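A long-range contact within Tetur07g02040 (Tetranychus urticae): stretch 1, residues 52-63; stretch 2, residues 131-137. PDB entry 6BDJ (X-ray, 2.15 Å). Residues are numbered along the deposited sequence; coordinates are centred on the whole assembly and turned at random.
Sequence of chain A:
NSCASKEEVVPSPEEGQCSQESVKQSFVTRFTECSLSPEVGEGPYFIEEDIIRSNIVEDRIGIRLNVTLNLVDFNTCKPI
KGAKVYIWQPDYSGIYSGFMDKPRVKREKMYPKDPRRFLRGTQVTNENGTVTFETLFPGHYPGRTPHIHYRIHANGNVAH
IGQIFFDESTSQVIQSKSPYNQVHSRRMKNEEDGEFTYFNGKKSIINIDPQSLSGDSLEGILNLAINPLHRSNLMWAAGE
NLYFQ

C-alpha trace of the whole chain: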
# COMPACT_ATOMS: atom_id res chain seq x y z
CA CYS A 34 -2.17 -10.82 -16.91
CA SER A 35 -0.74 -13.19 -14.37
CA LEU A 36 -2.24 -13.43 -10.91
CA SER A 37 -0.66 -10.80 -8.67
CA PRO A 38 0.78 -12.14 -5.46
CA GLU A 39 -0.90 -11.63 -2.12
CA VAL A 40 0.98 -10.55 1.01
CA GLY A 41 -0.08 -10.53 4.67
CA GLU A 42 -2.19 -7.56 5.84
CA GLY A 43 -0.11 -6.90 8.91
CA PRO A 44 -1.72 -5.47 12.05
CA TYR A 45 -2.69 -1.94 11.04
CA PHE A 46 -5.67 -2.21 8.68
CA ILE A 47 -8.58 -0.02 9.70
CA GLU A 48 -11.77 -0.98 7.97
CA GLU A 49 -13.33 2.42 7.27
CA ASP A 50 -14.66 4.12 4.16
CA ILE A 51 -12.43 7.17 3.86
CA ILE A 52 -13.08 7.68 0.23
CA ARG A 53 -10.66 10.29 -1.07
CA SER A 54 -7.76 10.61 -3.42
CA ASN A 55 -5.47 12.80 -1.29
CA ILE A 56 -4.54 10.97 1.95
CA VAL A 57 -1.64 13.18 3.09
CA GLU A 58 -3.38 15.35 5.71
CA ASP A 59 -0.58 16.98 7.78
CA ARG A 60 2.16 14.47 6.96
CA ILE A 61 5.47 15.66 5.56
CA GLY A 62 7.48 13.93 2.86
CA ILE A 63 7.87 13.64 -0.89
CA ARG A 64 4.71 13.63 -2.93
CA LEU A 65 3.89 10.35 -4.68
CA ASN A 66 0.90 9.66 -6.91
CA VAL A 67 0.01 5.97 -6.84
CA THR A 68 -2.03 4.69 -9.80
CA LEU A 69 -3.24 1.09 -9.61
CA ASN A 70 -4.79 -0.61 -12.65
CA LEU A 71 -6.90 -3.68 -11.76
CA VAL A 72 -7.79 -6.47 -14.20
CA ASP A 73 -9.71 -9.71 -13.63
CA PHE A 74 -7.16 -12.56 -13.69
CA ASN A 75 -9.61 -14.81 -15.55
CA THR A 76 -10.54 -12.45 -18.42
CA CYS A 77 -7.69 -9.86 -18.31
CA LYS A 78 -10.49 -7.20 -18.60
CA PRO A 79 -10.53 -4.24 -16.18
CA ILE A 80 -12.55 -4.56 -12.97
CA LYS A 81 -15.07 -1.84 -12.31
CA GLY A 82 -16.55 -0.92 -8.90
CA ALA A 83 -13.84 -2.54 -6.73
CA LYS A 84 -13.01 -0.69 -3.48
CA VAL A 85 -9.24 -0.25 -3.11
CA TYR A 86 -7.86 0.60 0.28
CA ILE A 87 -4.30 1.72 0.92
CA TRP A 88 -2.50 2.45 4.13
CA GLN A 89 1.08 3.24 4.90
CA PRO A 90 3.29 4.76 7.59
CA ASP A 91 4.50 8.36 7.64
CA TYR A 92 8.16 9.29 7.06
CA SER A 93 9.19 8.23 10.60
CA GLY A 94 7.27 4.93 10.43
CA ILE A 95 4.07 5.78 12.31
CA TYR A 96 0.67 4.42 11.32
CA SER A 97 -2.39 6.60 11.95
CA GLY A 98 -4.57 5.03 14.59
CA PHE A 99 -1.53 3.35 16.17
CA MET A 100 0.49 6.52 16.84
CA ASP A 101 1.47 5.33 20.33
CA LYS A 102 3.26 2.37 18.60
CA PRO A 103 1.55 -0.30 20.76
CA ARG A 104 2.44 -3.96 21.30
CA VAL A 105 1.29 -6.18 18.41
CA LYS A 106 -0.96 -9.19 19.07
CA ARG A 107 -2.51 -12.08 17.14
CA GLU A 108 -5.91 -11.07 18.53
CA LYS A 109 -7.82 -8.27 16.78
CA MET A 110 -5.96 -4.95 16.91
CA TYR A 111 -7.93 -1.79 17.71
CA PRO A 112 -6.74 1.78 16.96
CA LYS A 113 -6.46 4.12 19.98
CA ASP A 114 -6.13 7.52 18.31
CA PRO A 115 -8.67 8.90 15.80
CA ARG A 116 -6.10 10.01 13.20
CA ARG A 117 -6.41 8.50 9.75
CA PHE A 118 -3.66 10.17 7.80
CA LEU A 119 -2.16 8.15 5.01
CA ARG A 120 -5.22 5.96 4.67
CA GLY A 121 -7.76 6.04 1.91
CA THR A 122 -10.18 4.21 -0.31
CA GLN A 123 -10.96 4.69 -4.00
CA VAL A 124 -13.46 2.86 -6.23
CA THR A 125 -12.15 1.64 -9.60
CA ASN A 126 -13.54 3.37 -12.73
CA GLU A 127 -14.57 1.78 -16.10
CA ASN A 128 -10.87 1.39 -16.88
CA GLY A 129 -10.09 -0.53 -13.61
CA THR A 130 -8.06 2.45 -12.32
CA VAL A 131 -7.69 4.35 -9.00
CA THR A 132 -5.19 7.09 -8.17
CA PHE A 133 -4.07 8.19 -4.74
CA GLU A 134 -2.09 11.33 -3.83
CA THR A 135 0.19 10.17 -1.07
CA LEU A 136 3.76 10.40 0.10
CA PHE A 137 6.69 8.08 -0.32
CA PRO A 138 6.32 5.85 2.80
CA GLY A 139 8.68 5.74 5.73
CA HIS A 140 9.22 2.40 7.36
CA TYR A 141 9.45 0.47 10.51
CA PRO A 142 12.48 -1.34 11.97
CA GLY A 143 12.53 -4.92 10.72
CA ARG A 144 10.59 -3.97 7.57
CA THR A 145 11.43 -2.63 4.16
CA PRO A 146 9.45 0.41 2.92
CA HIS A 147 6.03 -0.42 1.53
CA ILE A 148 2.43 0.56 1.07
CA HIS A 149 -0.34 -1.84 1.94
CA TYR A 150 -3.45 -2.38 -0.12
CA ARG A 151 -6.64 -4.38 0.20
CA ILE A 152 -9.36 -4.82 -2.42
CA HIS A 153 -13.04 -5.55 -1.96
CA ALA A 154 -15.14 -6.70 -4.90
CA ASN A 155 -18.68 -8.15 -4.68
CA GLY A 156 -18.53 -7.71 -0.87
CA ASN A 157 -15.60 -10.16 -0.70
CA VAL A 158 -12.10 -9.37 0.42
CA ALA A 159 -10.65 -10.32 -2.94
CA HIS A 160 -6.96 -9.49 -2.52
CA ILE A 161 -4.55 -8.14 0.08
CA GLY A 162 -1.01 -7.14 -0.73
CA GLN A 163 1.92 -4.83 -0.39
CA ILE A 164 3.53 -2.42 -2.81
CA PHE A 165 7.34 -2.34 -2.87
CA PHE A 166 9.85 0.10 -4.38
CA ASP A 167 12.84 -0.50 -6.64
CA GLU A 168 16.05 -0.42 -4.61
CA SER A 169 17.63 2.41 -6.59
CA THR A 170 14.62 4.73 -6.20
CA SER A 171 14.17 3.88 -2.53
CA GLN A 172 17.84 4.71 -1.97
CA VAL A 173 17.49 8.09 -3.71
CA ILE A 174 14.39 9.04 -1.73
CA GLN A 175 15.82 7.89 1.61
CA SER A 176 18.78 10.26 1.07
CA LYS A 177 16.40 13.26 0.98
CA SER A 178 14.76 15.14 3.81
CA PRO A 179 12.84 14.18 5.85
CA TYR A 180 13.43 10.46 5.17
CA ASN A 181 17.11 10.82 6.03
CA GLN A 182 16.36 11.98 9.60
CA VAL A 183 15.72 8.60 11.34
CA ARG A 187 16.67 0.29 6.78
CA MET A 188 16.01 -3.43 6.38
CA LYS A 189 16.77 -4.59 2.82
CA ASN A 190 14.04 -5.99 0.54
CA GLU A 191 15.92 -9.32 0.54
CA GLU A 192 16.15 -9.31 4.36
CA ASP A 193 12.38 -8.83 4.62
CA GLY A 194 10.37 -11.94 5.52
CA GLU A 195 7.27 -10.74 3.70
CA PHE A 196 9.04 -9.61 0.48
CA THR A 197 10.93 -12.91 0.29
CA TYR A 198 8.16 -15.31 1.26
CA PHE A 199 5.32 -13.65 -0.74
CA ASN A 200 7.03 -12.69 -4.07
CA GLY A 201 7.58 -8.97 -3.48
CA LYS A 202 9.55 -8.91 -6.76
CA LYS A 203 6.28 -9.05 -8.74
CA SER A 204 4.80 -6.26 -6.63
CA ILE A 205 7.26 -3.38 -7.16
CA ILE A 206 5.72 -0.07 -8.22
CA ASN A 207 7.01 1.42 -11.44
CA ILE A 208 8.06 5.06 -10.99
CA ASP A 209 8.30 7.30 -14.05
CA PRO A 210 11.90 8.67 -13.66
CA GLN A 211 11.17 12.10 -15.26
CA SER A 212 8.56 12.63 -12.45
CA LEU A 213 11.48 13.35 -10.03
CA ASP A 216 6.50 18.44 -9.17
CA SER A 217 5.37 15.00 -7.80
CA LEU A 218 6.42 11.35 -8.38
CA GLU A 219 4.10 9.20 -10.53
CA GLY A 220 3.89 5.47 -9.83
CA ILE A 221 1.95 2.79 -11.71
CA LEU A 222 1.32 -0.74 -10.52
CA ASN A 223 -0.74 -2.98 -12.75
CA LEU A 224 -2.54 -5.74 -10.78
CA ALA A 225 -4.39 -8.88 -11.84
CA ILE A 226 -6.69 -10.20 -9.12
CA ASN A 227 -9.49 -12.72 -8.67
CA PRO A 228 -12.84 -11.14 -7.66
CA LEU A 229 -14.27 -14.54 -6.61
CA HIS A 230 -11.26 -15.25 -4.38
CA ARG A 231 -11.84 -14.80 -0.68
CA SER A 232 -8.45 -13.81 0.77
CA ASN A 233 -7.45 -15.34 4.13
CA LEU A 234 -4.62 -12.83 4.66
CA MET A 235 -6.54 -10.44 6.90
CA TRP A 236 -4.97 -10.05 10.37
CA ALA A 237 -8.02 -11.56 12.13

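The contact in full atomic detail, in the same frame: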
# COMPACT_ATOMS: atom_id res chain seq x y z
N ILE A 52 -13.14 7.72 1.66
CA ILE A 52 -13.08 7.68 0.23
C ILE A 52 -12.60 9.02 -0.27
O ILE A 52 -13.37 9.97 -0.31
CB ILE A 52 -14.42 7.30 -0.40
CG1 ILE A 52 -14.93 5.98 0.20
CG2 ILE A 52 -14.29 7.19 -1.93
CD1 ILE A 52 -16.40 5.69 -0.09
N ARG A 53 -11.33 9.06 -0.64
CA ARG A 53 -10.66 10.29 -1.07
C ARG A 53 -9.41 9.92 -1.82
O ARG A 53 -8.80 8.87 -1.55
CB ARG A 53 -10.23 11.12 0.14
CG ARG A 53 -9.16 10.43 0.99
CD ARG A 53 -8.92 11.13 2.28
NE ARG A 53 -8.18 10.31 3.25
CZ ARG A 53 -7.69 10.80 4.39
NH1 ARG A 53 -7.88 12.08 4.69
NH2 ARG A 53 -7.07 10.00 5.25
N SER A 54 -8.99 10.81 -2.70
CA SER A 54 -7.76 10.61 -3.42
C SER A 54 -6.54 11.10 -2.65
O SER A 54 -5.50 10.44 -2.67
CB SER A 54 -7.80 11.33 -4.76
OG SER A 54 -6.68 10.89 -5.52
N ASN A 55 -6.62 12.26 -2.03
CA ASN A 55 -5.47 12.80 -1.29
C ASN A 55 -5.55 12.37 0.18
O ASN A 55 -6.47 12.73 0.88
CB ASN A 55 -5.37 14.32 -1.42
CG ASN A 55 -4.11 14.87 -0.78
OD1 ASN A 55 -3.94 14.81 0.44
ND2 ASN A 55 -3.21 15.39 -1.60
N ILE A 56 -4.56 11.60 0.62
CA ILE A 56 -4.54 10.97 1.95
C ILE A 56 -3.46 11.55 2.85
O ILE A 56 -3.22 11.02 3.94
CB ILE A 56 -4.36 9.43 1.84
CG1 ILE A 56 -3.04 9.03 1.17
CG2 ILE A 56 -5.48 8.86 1.00
CD1 ILE A 56 -2.75 7.53 1.11
N VAL A 57 -2.83 12.63 2.41
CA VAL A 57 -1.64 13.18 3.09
C VAL A 57 -1.95 13.80 4.44
O VAL A 57 -1.20 13.59 5.38
CB VAL A 57 -0.92 14.20 2.18
CG1 VAL A 57 0.28 14.85 2.89
CG2 VAL A 57 -0.42 13.50 0.92
N GLU A 58 -3.02 14.60 4.51
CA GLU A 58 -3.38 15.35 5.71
C GLU A 58 -2.20 16.25 6.06
O GLU A 58 -1.75 16.98 5.20
CB GLU A 58 -3.86 14.44 6.85
CG GLU A 58 -5.09 13.63 6.47
CD GLU A 58 -5.79 12.95 7.64
OE1 GLU A 58 -5.41 13.07 8.81
OE2 GLU A 58 -6.71 12.18 7.36
N ASP A 59 -1.67 16.15 7.28
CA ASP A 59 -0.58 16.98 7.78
C ASP A 59 0.80 16.33 7.65
O ASP A 59 1.78 16.90 8.12
CB ASP A 59 -0.81 17.30 9.27
CG ASP A 59 -0.95 16.05 10.13
OD1 ASP A 59 -1.14 14.96 9.56
OD2 ASP A 59 -0.93 16.14 11.38
N ARG A 60 0.90 15.17 7.00
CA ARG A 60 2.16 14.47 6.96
C ARG A 60 3.13 15.14 6.00
O ARG A 60 2.73 15.72 5.00
CB ARG A 60 1.95 13.03 6.55
CG ARG A 60 1.10 12.24 7.52
CD ARG A 60 1.74 12.14 8.89
NE ARG A 60 1.13 13.03 9.88
CZ ARG A 60 1.47 13.10 11.18
NH1 ARG A 60 2.47 12.38 11.66
NH2 ARG A 60 0.84 13.94 12.00
N ILE A 61 4.41 15.01 6.32
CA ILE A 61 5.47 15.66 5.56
C ILE A 61 6.25 14.57 4.85
O ILE A 61 6.51 13.52 5.42
CB ILE A 61 6.38 16.51 6.49
CG1 ILE A 61 7.60 17.08 5.76
CG2 ILE A 61 6.83 15.73 7.73
CD1 ILE A 61 7.25 18.03 4.64
N GLY A 62 6.63 14.84 3.61
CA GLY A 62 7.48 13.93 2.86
C GLY A 62 7.52 14.34 1.41
O GLY A 62 7.31 15.52 1.09
N ILE A 63 7.78 13.37 0.53
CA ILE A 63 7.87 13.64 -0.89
C ILE A 63 6.62 13.10 -1.54
O ILE A 63 6.26 11.94 -1.37
CB ILE A 63 9.16 13.08 -1.53
CG1 ILE A 63 10.35 13.89 -0.99
CG2 ILE A 63 9.09 13.21 -3.05
CD1 ILE A 63 11.73 13.34 -1.29
N VAL A 131 -7.62 3.34 -10.09
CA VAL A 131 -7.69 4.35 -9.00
C VAL A 131 -6.36 5.08 -8.91
O VAL A 131 -5.33 4.54 -9.28
CB VAL A 131 -7.98 3.74 -7.62
CG1 VAL A 131 -9.36 3.13 -7.58
CG2 VAL A 131 -6.92 2.71 -7.23
N THR A 132 -6.40 6.31 -8.40
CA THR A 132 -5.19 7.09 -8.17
C THR A 132 -5.28 7.71 -6.79
O THR A 132 -6.31 8.26 -6.40
CB THR A 132 -5.00 8.17 -9.25
OG1 THR A 132 -4.84 7.52 -10.51
CG2 THR A 132 -3.75 9.01 -8.97
N PHE A 133 -4.18 7.58 -6.05
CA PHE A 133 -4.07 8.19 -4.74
C PHE A 133 -2.94 9.22 -4.76
O PHE A 133 -1.91 9.00 -5.38
CB PHE A 133 -3.73 7.14 -3.70
CG PHE A 133 -4.82 6.16 -3.44
CD1 PHE A 133 -5.79 6.43 -2.52
CD2 PHE A 133 -4.83 4.93 -4.07
CE1 PHE A 133 -6.79 5.51 -2.25
CE2 PHE A 133 -5.82 4.00 -3.82
CZ PHE A 133 -6.81 4.30 -2.91
N GLU A 134 -3.14 10.32 -4.05
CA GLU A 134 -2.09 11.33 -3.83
C GLU A 134 -1.58 11.09 -2.43
O GLU A 134 -2.31 11.32 -1.47
CB GLU A 134 -2.64 12.75 -3.97
CG GLU A 134 -3.26 13.00 -5.34
CD GLU A 134 -3.70 14.44 -5.54
OE1 GLU A 134 -3.94 15.16 -4.55
OE2 GLU A 134 -3.77 14.87 -6.71
N THR A 135 -0.36 10.58 -2.33
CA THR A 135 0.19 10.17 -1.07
C THR A 135 1.60 10.66 -0.95
O THR A 135 1.99 11.62 -1.63
CB THR A 135 0.05 8.65 -0.87
OG1 THR A 135 0.47 8.29 0.44
CG2 THR A 135 0.80 7.84 -1.91
N LEU A 136 2.35 10.09 -0.03
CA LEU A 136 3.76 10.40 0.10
C LEU A 136 4.54 9.11 -0.07
O LEU A 136 4.01 8.02 0.17
CB LEU A 136 4.04 10.98 1.48
CG LEU A 136 3.29 12.26 1.90
CD1 LEU A 136 3.64 12.58 3.35
CD2 LEU A 136 3.60 13.44 0.99
N PHE A 137 5.80 9.22 -0.44
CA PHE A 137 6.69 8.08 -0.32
C PHE A 137 6.69 7.63 1.17
O PHE A 137 6.85 8.45 2.07
CB PHE A 137 8.08 8.41 -0.83
CG PHE A 137 8.94 7.20 -0.97
CD1 PHE A 137 9.62 6.69 0.12
CD2 PHE A 137 9.03 6.52 -2.19
CE1 PHE A 137 10.39 5.54 0.02
CE2 PHE A 137 9.79 5.37 -2.30
CZ PHE A 137 10.46 4.87 -1.19

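Stretch 1 has no regular secondary structure, yet it pairs briefly with the strand of stretch 2, leaves it in a turn, and returns to it near its end. R53 contributes mainly its backbone, its carbonyl O lying 4.0 Å from CE1 of F133, while its guanidinium salt-bridges within its own stretch, NH1 of R53 to OE2 of E58 at 2.9 Å, and also bonds elsewhere in the structure. The salt bridge ties together the residues before and after the paired segment.

At S54 the pairing begins. Its carbonyl O accepts a nearly straight hydrogen bond from N of E134 (2.7 Å), and its OG donates to the carbonyl O of T132 at 2.8 Å. A short hydroxyl side chain suits this place, because it can reach a strand carbonyl two residues before the amide that its own backbone engages.

N55 is bridged with E134, their CA atoms 4.5 Å apart, in a single bridge that I56 completes by donating its N to O of E134 (3.1 Å). ND2 of N55 donates to OE1 of E134 at 3.0 Å, while OD1 of N55 accepts from N of V57 at 3.1 Å, so one side chain both binds the strand and braces the backbone as the chain turns off. An amide, with donor and acceptor side by side, is well fitted to this.

I56 is buried, and an apolar isoleucine suits a place beside F133. Its CB points sideways, but the side chain extends closer to stretch 2: CG2 of I56 lies 4.3 Å from CD1 of F133, and CD1 of I56 lies 3.4 Å from OG1 of T135. V57 continues the apolar packing, its CG2 4.0 Å from CD2 of L136. An apolar side chain suits this place, since CG2 of V57 also lies 3.9 Å from CA of T135.

V57 to R60 form a type II' turn, closed by R60 N donating to O of V57 (3.1 Å). E58 and D59 do not touch stretch 2. D59 instead holds R60, whose NH2 lies 2.9 Å from OD2 of D59 in a salt bridge. R60 presents its CB to L136, 3.6 Å from CD1 of L136, while the end of its side chain leads away.

The CB of I61 points away, but its backbone C lies 3.6 Å from the same CD1 of L136. Glycine suits the next position, since an ideal CB on G62 would sit a tight 3.4 Å from CD1 of L136. Finally, O of I63 accepts from N of F137 at 2.9 Å, a backbone bond that does not itself depend on the side chain.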